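Local coordinates for protein putative polyketide synthase (Brevibacillus brevis, PDB 6HP2) that is the O-methyltransferase domain of a trans-AT polyketide synthase multienzyme, binds S-adenosyl-L-homocysteine and probably acts in biosynthesis of the antibiotic bacillaene, at residues A[200-206]-A[218-224]; A[229-235]-A[302-306]. All coordinates share one frame. Residues are numbered along the deposited sequence.

Contact 1: A[200-206]-A[218-224]; sequences DYIANTR and IPTVQEW
Residues 200-203 are the extended end of central strand 194-203, and the chain is loop from Asn204 on. Across from them, 218-220 runs extended into helix 221-230, meeting the strand in a single bridge, Ala203 to Thr220, with CA atoms 4.4 Å apart. Ala203 N donates to Pro219 O (2.9 Å), and Val221 N returns a weak, long bond to Ala203 O (3.4 Å). Water 1 reinforces that end, accepting from Val221 N (3.2 Å) and donating to Ala203 O (3.1 Å) and Thr205 O (2.9 Å). Thr220, chi1 p, is the N-cap in a capping box: Glu223 N donates to Thr220 OG1 (3.0 Å) and Thr220 N to Glu223 OE1 (3.0 Å). Water 2 links Thr220 OG1 (2.8 Å) to Arg206 O (3.3 Å). One helical turn in, Trp224 NE1 donates to Tyr201 O (3.0 Å). Tyr201 N donates to Asp200 OD1 (2.9 Å), and its hydroxyl bonds Gln275. Ile218 CG2 packs on Tyr201 CB (3.7 Å) and Ala203 CB (3.8 Å). The strand's other edge pairs with strand 284-293. At the buried strand end, Tyr201 O and Ala203 N thus have direct partners beside apolar Ile218, whereas water bridges the loop end.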
loop_
_atom_site.group_PDB
_atom_site.type_symbol
_atom_site.label_atom_id
_atom_site.label_comp_id
_atom_site.label_asym_id
_atom_site.label_seq_id
_atom_site.Cartn_x
_atom_site.Cartn_y
_atom_site.Cartn_z
ATOM N N ASP A 200 0.596 -3.167 3.916
ATOM C CA ASP A 200 1.909 -3.442 4.483
ATOM C C ASP A 200 1.967 -4.874 4.995
ATOM O O ASP A 200 0.959 -5.604 5.056
ATOM C CB ASP A 200 2.242 -2.454 5.589
ATOM C CG ASP A 200 3.640 -1.907 5.489
ATOM O OD1 ASP A 200 4.555 -2.681 5.197
ATOM O OD2 ASP A 200 3.812 -0.681 5.760
ATOM N N TYR A 201 3.180 -5.274 5.327
ATOM C CA TYR A 201 3.436 -6.610 5.865
ATOM C C TYR A 201 3.524 -6.690 7.388
ATOM O O TYR A 201 4.025 -5.786 8.073
ATOM C CB TYR A 201 4.723 -7.153 5.268
ATOM C CG TYR A 201 4.629 -7.583 3.855
ATOM C CD1 TYR A 201 3.909 -8.728 3.511
ATOM C CD2 TYR A 201 5.303 -6.891 2.816
ATOM C CE1 TYR A 201 3.865 -9.158 2.215
ATOM C CE2 TYR A 201 5.245 -7.363 1.509
ATOM C CZ TYR A 201 4.504 -8.459 1.210
ATOM O OH TYR A 201 4.417 -8.954 -0.105
ATOM N N ILE A 202 3.029 -7.797 7.907
ATOM C CA ILE A 202 3.205 -8.181 9.308
ATOM C C ILE A 202 4.009 -9.490 9.347
ATOM O O ILE A 202 3.680 -10.456 8.632
ATOM C CB ILE A 202 1.855 -8.378 10.003
ATOM C CG1 ILE A 202 1.021 -7.103 9.937
ATOM C CG2 ILE A 202 2.029 -8.885 11.443
ATOM C CD1 ILE A 202 -0.429 -7.350 10.427
ATOM N N ALA A 203 5.011 -9.555 10.220
ATOM C CA ALA A 203 5.793 -10.773 10.355
ATOM C C ALA A 203 5.127 -11.621 11.441
ATOM O O ALA A 203 4.840 -11.122 12.534
ATOM C CB ALA A 203 7.243 -10.450 10.694
ATOM N N ASN A 204 4.874 -12.894 11.144
ATOM C CA ASN A 204 4.225 -13.820 12.081
ATOM C C ASN A 204 5.210 -14.619 12.905
ATOM O O ASN A 204 4.885 -15.697 13.401
ATOM C CB ASN A 204 3.293 -14.733 11.305
ATOM C CG ASN A 204 2.204 -13.949 10.647
ATOM O OD1 ASN A 204 1.598 -13.071 11.319
ATOM N ND2 ASN A 204 2.013 -14.117 9.341
ATOM N N THR A 205 6.380 -14.065 13.120
ATOM C CA THR A 205 7.490 -14.692 13.791
ATOM C C THR A 205 7.764 -13.973 15.104
ATOM O O THR A 205 7.269 -12.883 15.389
ATOM C CB THR A 205 8.713 -14.646 12.867
ATOM O OG1 THR A 205 8.790 -13.329 12.302
ATOM C CG2 THR A 205 8.569 -15.630 11.764
ATOM N N ARG A 206 8.580 -14.601 15.930
ATOM C CA ARG A 206 8.913 -13.999 17.210
ATOM C C ARG A 206 9.745 -12.738 17.040
ATOM O O ARG A 206 9.597 -11.802 17.828
ATOM C CB ARG A 206 9.661 -15.007 18.075
ATOM C CG ARG A 206 8.762 -16.089 18.637
ATOM C CD ARG A 206 9.526 -16.929 19.641
ATOM N NE ARG A 206 8.716 -17.994 20.211
ATOM C CZ ARG A 206 9.194 -18.919 21.036
ATOM N NH1 ARG A 206 10.478 -18.902 21.373
ATOM N NH2 ARG A 206 8.391 -19.860 21.520
ATOM N N ILE A 218 10.364 -5.939 8.303
ATOM C CA ILE A 218 8.944 -6.186 8.534
ATOM C C ILE A 218 8.729 -6.406 10.018
ATOM O O ILE A 218 9.226 -7.384 10.543
ATOM C CB ILE A 218 8.440 -7.374 7.711
ATOM C CG1 ILE A 218 8.621 -7.082 6.223
ATOM C CG2 ILE A 218 7.021 -7.735 8.051
ATOM C CD1 ILE A 218 8.389 -8.313 5.331
ATOM N N PRO A 219 7.989 -5.541 10.703
ATOM C CA PRO A 219 7.783 -5.705 12.148
ATOM C C PRO A 219 6.870 -6.866 12.446
ATOM O O PRO A 219 6.006 -7.218 11.645
ATOM C CB PRO A 219 7.113 -4.373 12.573
ATOM C CG PRO A 219 7.419 -3.410 11.418
ATOM C CD PRO A 219 7.422 -4.256 10.203
ATOM N N THR A 220 7.084 -7.468 13.623
ATOM C CA THR A 220 6.197 -8.491 14.114
ATOM C C THR A 220 4.847 -7.908 14.522
ATOM O O THR A 220 4.661 -6.699 14.645
ATOM C CB THR A 220 6.814 -9.163 15.346
ATOM O OG1 THR A 220 6.896 -8.183 16.394
ATOM C CG2 THR A 220 8.225 -9.702 15.049
ATOM N N VAL A 221 3.921 -8.811 14.853
ATOM C CA VAL A 221 2.634 -8.396 15.431
ATOM C C VAL A 221 2.861 -7.474 16.624
ATOM O O VAL A 221 2.313 -6.385 16.704
ATOM C CB VAL A 221 1.825 -9.636 15.850
ATOM C CG1 VAL A 221 0.608 -9.243 16.684
ATOM C CG2 VAL A 221 1.432 -10.444 14.600
ATOM N N GLN A 222 3.659 -7.924 17.591
ATOM C CA GLN A 222 3.850 -7.160 18.796
ATOM C C GLN A 222 4.505 -5.820 18.507
ATOM O O GLN A 222 4.169 -4.812 19.141
ATOM C CB GLN A 222 4.676 -7.986 19.809
ATOM C CG GLN A 222 4.781 -7.305 21.155
ATOM C CD GLN A 222 3.407 -7.122 21.857
ATOM O OE1 GLN A 222 2.493 -7.943 21.715
ATOM N NE2 GLN A 222 3.269 -6.026 22.603
ATOM N N GLU A 223 5.453 -5.783 17.573
ATOM C CA GLU A 223 6.110 -4.526 17.250
ATOM C C GLU A 223 5.131 -3.551 16.589
ATOM O O GLU A 223 5.213 -2.346 16.813
ATOM C CB GLU A 223 7.357 -4.774 16.350
ATOM C CG GLU A 223 8.494 -5.432 17.056
ATOM C CD GLU A 223 9.659 -5.799 16.120
ATOM O OE1 GLU A 223 9.416 -6.089 14.933
ATOM O OE2 GLU A 223 10.806 -5.786 16.589
ATOM N N TRP A 224 4.200 -4.048 15.767
ATOM C CA TRP A 224 3.213 -3.173 15.148
ATOM C C TRP A 224 2.264 -2.586 16.175
ATOM O O TRP A 224 1.952 -1.389 16.146
ATOM C CB TRP A 224 2.412 -3.965 14.102
ATOM C CG TRP A 224 2.967 -3.926 12.733
ATOM C CD1 TRP A 224 3.484 -4.954 12.026
ATOM C CD2 TRP A 224 2.909 -2.814 11.830
ATOM N NE1 TRP A 224 3.795 -4.546 10.747
ATOM C CE2 TRP A 224 3.461 -3.232 10.607
ATOM C CE3 TRP A 224 2.463 -1.493 11.959
ATOM C CZ2 TRP A 224 3.618 -2.378 9.503
ATOM C CZ3 TRP A 224 2.608 -0.635 10.838
ATOM C CH2 TRP A 224 3.163 -1.100 9.639
HETATM O O HOH W 1 4.500 -11.936 15.462
HETATM O O HOH W 2 8.386 -8.849 18.612
#

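Contact 2: A[229-235]-A[302-306]; sequences AEHQLVI and RCEWN
This is a polar, side-chain-to-backbone contact at the periphery of the fold, where helix 299-310 packs along the connection from helix 221-230 into sheet strand 233-240. A Schellman motif ends helix 221-230, with Leu233 N bonded to Leu228 O and Gln232 N to Ala229 O (3.1 Å); Gln232, at positive phi (69°), is its C-prime residue. Strand 233-235 then runs beside helix 302-306, their axes 7.5 Å apart at closest and 23° from parallel. Arg302 reaches the helix end, bent at chi3 (m), its NE giving Ala229 O a 2.9 Å bond and its NH2 a weak one of 3.1 Å. Asn306, chi1 m, bridges the strand with both ends of its amide: ND2 donates to Leu233 O (3.3 Å), and OD1 accepts from Ile235 N (2.8 Å). Trp305, chi1 t, donates NE1 to Ile235 O (2.8 Å), with Val234 CB 3.8 Å from its CD1. The helix thus meets the connection through directional bonds from Arg302, Trp305 and Asn306, with few close apolar contacts.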
loop_
_atom_site.group_PDB
_atom_site.type_symbol
_atom_site.label_atom_id
_atom_site.label_comp_id
_atom_site.label_asym_id
_atom_site.label_seq_id
_atom_site.Cartn_x
_atom_site.Cartn_y
_atom_site.Cartn_z
ATOM N N ALA A 229 0.770 2.265 18.785
ATOM C CA ALA A 229 0.359 2.832 20.061
ATOM C C ALA A 229 1.321 3.942 20.489
ATOM O O ALA A 229 0.902 4.971 21.017
ATOM C CB ALA A 229 0.328 1.747 21.177
ATOM N N GLU A 230 2.618 3.783 20.205
ATOM C CA GLU A 230 3.595 4.794 20.630
ATOM C C GLU A 230 3.336 6.124 19.937
ATOM O O GLU A 230 3.589 7.189 20.516
ATOM C CB GLU A 230 5.020 4.340 20.328
ATOM C CG GLU A 230 6.055 5.352 20.738
ATOM C CD GLU A 230 6.195 5.425 22.248
ATOM O OE1 GLU A 230 5.952 4.393 22.913
ATOM O OE2 GLU A 230 6.507 6.524 22.770
ATOM N N HIS A 231 2.823 6.091 18.706
ATOM C CA HIS A 231 2.517 7.329 17.992
ATOM C C HIS A 231 1.022 7.642 17.952
ATOM O O HIS A 231 0.538 8.225 16.992
ATOM C CB HIS A 231 3.136 7.245 16.611
ATOM C CG HIS A 231 4.624 7.082 16.678
ATOM N ND1 HIS A 231 5.468 8.151 16.920
ATOM C CD2 HIS A 231 5.399 5.972 16.738
ATOM C CE1 HIS A 231 6.706 7.707 17.039
ATOM N NE2 HIS A 231 6.690 6.394 16.903
ATOM N N GLN A 232 0.298 7.270 19.003
ATOM C CA GLN A 232 -1.098 7.659 19.220
ATOM C C GLN A 232 -2.060 7.012 18.228
ATOM O O GLN A 232 -3.202 7.447 18.072
ATOM C CB GLN A 232 -1.242 9.184 19.166
ATOM C CG GLN A 232 -0.466 9.965 20.241
ATOM C CD GLN A 232 1.004 10.131 19.906
ATOM O OE1 GLN A 232 1.361 10.606 18.828
ATOM N NE2 GLN A 232 1.865 9.738 20.833
ATOM N N LEU A 233 -1.656 5.965 17.545
ATOM C CA LEU A 233 -2.527 5.377 16.547
ATOM C C LEU A 233 -3.151 4.075 17.017
ATOM O O LEU A 233 -2.517 3.257 17.685
ATOM C CB LEU A 233 -1.733 5.147 15.251
ATOM C CG LEU A 233 -1.207 6.398 14.598
ATOM C CD1 LEU A 233 -0.157 6.076 13.462
ATOM C CD2 LEU A 233 -2.314 7.253 13.984
ATOM N N VAL A 234 -4.370 3.831 16.576
ATOM C CA VAL A 234 -5.037 2.575 16.808
ATOM C C VAL A 234 -5.615 2.072 15.522
ATOM O O VAL A 234 -5.946 2.842 14.623
ATOM C CB VAL A 234 -6.154 2.718 17.890
ATOM C CG1 VAL A 234 -5.485 3.052 19.190
ATOM C CG2 VAL A 234 -7.129 3.801 17.492
ATOM N N ILE A 235 -5.783 0.764 15.496
ATOM C CA ILE A 235 -6.323 0.054 14.361
ATOM C C ILE A 235 -7.829 0.117 14.408
ATOM O O ILE A 235 -8.447 -0.460 15.299
ATOM C CB ILE A 235 -5.833 -1.391 14.340
ATOM C CG1 ILE A 235 -4.330 -1.423 14.175
ATOM C CG2 ILE A 235 -6.598 -2.150 13.250
ATOM C CD1 ILE A 235 -3.718 -2.821 14.547
ATOM N N ARG A 302 -4.226 1.796 24.096
ATOM C CA ARG A 302 -3.978 1.700 22.664
ATOM C C ARG A 302 -3.392 0.345 22.300
ATOM O O ARG A 302 -3.767 -0.248 21.265
ATOM C CB ARG A 302 -3.068 2.831 22.209
ATOM C CG ARG A 302 -3.721 4.225 22.354
ATOM C CD ARG A 302 -3.010 5.315 21.559
ATOM N NE ARG A 302 -1.685 5.634 22.036
ATOM C CZ ARG A 302 -1.398 6.656 22.834
ATOM N NH1 ARG A 302 -2.352 7.484 23.248
ATOM N NH2 ARG A 302 -0.153 6.864 23.214
ATOM N N CYS A 303 -2.473 -0.164 23.127
ATOM C CA CYS A 303 -1.888 -1.489 22.872
ATOM C C CYS A 303 -2.939 -2.578 22.937
ATOM O O CYS A 303 -2.991 -3.457 22.077
ATOM C CB CYS A 303 -0.780 -1.797 23.889
ATOM S SG CYS A 303 0.711 -0.878 23.512
ATOM N N GLU A 304 -3.807 -2.519 23.946
ATOM C CA GLU A 304 -4.817 -3.551 24.102
ATOM C C GLU A 304 -5.804 -3.501 22.958
ATOM O O GLU A 304 -6.224 -4.547 22.445
ATOM C CB GLU A 304 -5.537 -3.388 25.465
ATOM C CG GLU A 304 -4.555 -3.591 26.604
ATOM C CD GLU A 304 -5.194 -3.406 27.971
ATOM O OE1 GLU A 304 -4.634 -3.954 28.949
ATOM O OE2 GLU A 304 -6.247 -2.716 28.046
ATOM N N TRP A 305 -6.144 -2.293 22.496
ATOM C CA TRP A 305 -7.029 -2.202 21.339
ATOM C C TRP A 305 -6.371 -2.811 20.104
ATOM O O TRP A 305 -6.971 -3.613 19.367
ATOM C CB TRP A 305 -7.365 -0.744 21.089
ATOM C CG TRP A 305 -8.349 -0.544 20.000
ATOM C CD1 TRP A 305 -8.099 -0.399 18.683
ATOM C CD2 TRP A 305 -9.783 -0.542 20.152
ATOM N NE1 TRP A 305 -9.280 -0.252 18.003
ATOM C CE2 TRP A 305 -10.331 -0.349 18.881
ATOM C CE3 TRP A 305 -10.649 -0.691 21.249
ATOM C CZ2 TRP A 305 -11.718 -0.287 18.661
ATOM C CZ3 TRP A 305 -12.022 -0.625 21.030
ATOM C CH2 TRP A 305 -12.539 -0.426 19.749
ATOM N N ASN A 306 -5.129 -2.433 19.848
ATOM C CA ASN A 306 -4.461 -2.940 18.648
ATOM C C ASN A 306 -4.286 -4.453 18.698
ATOM O O ASN A 306 -4.437 -5.134 17.671
ATOM C CB ASN A 306 -3.140 -2.220 18.485
ATOM C CG ASN A 306 -3.327 -0.742 18.101
ATOM O OD1 ASN A 306 -4.394 -0.321 17.626
ATOM N ND2 ASN A 306 -2.291 0.049 18.327
#

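The contacts follow one another along the chain, contact 1 closing before contact 2 opens, and their centres lie about 15 Å apart, with nearest atoms about 5 Å apart and not touching. Helix 221-230 spans the gap: contact 1 holds its N-terminal start, contact 2 its C-terminal end. Both also reach the mixed sheet of the Rossmann-like methyltransferase fold, through strands 194-203 and 233-240, which flank strand 284-293. The helix is thereby secured to the sheet at one end and to helix 299-310 at the other. In contact 1 the side chain of Asp200 is about 10 Å from the bound S-adenosyl-L-homocysteine, whereas contact 2 lies away from the binding site.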